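PadR family transcriptional regulator (Streptococcus pneumoniae, PDB 5ZQH) probably binds operator DNA as a dimer through its winged helix-turn-helix domains and thereby regulates transcription. Local coordinates at residues Cys12-Ile17 with Gln49-Asn54. Numbering follows the deposited sequence.
Sequences CVLDMI and QKLEKN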
# COMPACT_ATOMS: atom_id res chain seq x y z
N CYS A 12 -0.51 7.82 6.71
CA CYS A 12 0.22 8.26 7.92
C CYS A 12 0.39 9.78 8.00
O CYS A 12 0.12 10.37 9.05
CB CYS A 12 1.56 7.54 8.08
SG CYS A 12 1.41 5.77 8.47
N VAL A 13 0.82 10.41 6.90
CA VAL A 13 0.93 11.89 6.80
C VAL A 13 -0.43 12.59 7.02
O VAL A 13 -0.52 13.56 7.77
CB VAL A 13 1.63 12.34 5.48
CG1 VAL A 13 1.36 13.80 5.13
CG2 VAL A 13 3.13 12.11 5.57
N LEU A 14 -1.46 12.06 6.37
CA LEU A 14 -2.84 12.51 6.55
C LEU A 14 -3.34 12.40 8.00
O LEU A 14 -3.95 13.35 8.51
CB LEU A 14 -3.76 11.74 5.59
CG LEU A 14 -4.55 12.39 4.43
CD1 LEU A 14 -4.05 13.76 3.98
CD2 LEU A 14 -4.64 11.42 3.26
N ASP A 15 -3.06 11.27 8.64
CA ASP A 15 -3.43 11.03 10.05
C ASP A 15 -2.73 12.00 11.01
O ASP A 15 -3.38 12.56 11.89
CB ASP A 15 -3.16 9.57 10.45
CG ASP A 15 -3.80 9.19 11.78
OD1 ASP A 15 -5.05 9.22 11.89
OD2 ASP A 15 -3.06 8.85 12.72
N MET A 16 -1.42 12.18 10.81
CA MET A 16 -0.60 13.10 11.62
C MET A 16 -1.09 14.55 11.56
O MET A 16 -1.12 15.22 12.59
CB MET A 16 0.87 13.02 11.21
CG MET A 16 1.58 11.79 11.71
SD MET A 16 3.25 11.67 11.04
CE MET A 16 3.80 10.15 11.81
N ILE A 17 -1.48 14.99 10.37
CA ILE A 17 -2.07 16.32 10.12
C ILE A 17 -3.44 16.45 10.80
O ILE A 17 -3.80 17.53 11.28
CB ILE A 17 -2.13 16.61 8.60
CG1 ILE A 17 -0.73 16.94 8.07
CG2 ILE A 17 -3.07 17.76 8.26
CD1 ILE A 17 -0.54 16.69 6.58
N GLN A 49 2.63 18.60 -1.24
CA GLN A 49 2.27 19.40 -2.42
C GLN A 49 1.05 18.80 -3.14
O GLN A 49 0.13 19.54 -3.51
CB GLN A 49 3.45 19.48 -3.39
CG GLN A 49 3.51 20.73 -4.24
CD GLN A 49 4.75 21.58 -3.98
OE1 GLN A 49 5.87 21.06 -3.94
NE2 GLN A 49 4.55 22.88 -3.84
N LYS A 50 1.05 17.47 -3.31
CA LYS A 50 -0.02 16.72 -3.97
C LYS A 50 -1.35 16.82 -3.21
O LYS A 50 -2.38 17.11 -3.82
CB LYS A 50 0.39 15.26 -4.18
CG LYS A 50 -0.53 14.46 -5.09
CD LYS A 50 0.08 13.12 -5.48
CE LYS A 50 -0.17 12.04 -4.44
NZ LYS A 50 1.06 11.24 -4.17
N LEU A 51 -1.29 16.57 -1.90
CA LEU A 51 -2.44 16.65 -1.00
C LEU A 51 -3.06 18.05 -0.94
O LEU A 51 -4.29 18.17 -0.93
CB LEU A 51 -2.01 16.21 0.41
CG LEU A 51 -2.03 14.78 0.98
CD1 LEU A 51 -1.93 13.65 -0.05
CD2 LEU A 51 -0.90 14.67 2.00
N GLU A 52 -2.23 19.09 -0.90
CA GLU A 52 -2.73 20.48 -0.90
C GLU A 52 -3.46 20.83 -2.21
O GLU A 52 -4.55 21.41 -2.18
CB GLU A 52 -1.60 21.49 -0.63
CG GLU A 52 -2.09 22.91 -0.33
CD GLU A 52 -0.99 23.96 -0.24
OE1 GLU A 52 0.20 23.66 -0.51
OE2 GLU A 52 -1.32 25.12 0.11
N LYS A 53 -2.85 20.45 -3.33
CA LYS A 53 -3.42 20.64 -4.67
C LYS A 53 -4.70 19.80 -4.87
O LYS A 53 -5.66 20.27 -5.49
CB LYS A 53 -2.34 20.36 -5.74
CG LYS A 53 -2.78 20.40 -7.20
CD LYS A 53 -2.85 18.98 -7.74
CE LYS A 53 -4.07 18.73 -8.61
NZ LYS A 53 -4.34 17.27 -8.71
N ASN A 54 -4.72 18.59 -4.29
CA ASN A 54 -5.92 17.74 -4.24
C ASN A 54 -7.04 18.28 -3.34
O ASN A 54 -8.14 17.71 -3.32
CB ASN A 54 -5.55 16.33 -3.74
CG ASN A 54 -4.89 15.48 -4.81
OD1 ASN A 54 -4.84 15.83 -5.99
ND2 ASN A 54 -4.36 14.33 -4.38
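In the winged helix-turn-helix domain of this PadR-family regulator, Val13 and Leu14 of the first helix, 3-19, meet Leu51 of helix 45-53 in the hydrophobic core. By its place in the fold, third helix of the domain and directly before the two wing strands, helix 45-53 is probably the DNA-recognition helix. Leu51 is the central side chain of the contact: its isobutyl group points at helix 3-19 and touches both partners. Its methyl CD2 meets CG1 of Val13 at 4.0 Å and CD1 of Leu14 at 3.8 Å, while the branch carbon CG of Leu51 also lies 3.8 Å from Leu14 CD1. The side chain of Val13 sets out toward 49-54 and meets Leu51 at a slant, and its CG1, set opposite the backbone N (chi1 161°), is the methyl extended to CD2. Leu14 starts off to one side, and it is the length of its side chain that brings CD1 over the branch of Leu51. No hydrogen bond crosses the gap, and the nearest CA atoms, those of Leu14 and Leu51, stay 8.6 Å apart. That spacing suits the branched aliphatic residues, which fill it with methyl groups and bring no polar side-chain atom into the buried gap, while backbone groups are paired along the helices, as Ile17 N is with Val13 O. Away from this contact, the exposed Lys53 gives a 3.1 Å hydrogen bond from NZ to Asn54 OD1; a long charged side chain suits the solvent-facing position. Around the contact, Val13 also packs on Leu47 and Leu48 of helix 45-53 and on Leu31 of helix 24-34. Ile57 of strand 57-63 touches both Leu14 and Leu51, and Leu75 of strand 69-75 adds to the packing of Leu14, so that the helices and the wing strands share one core.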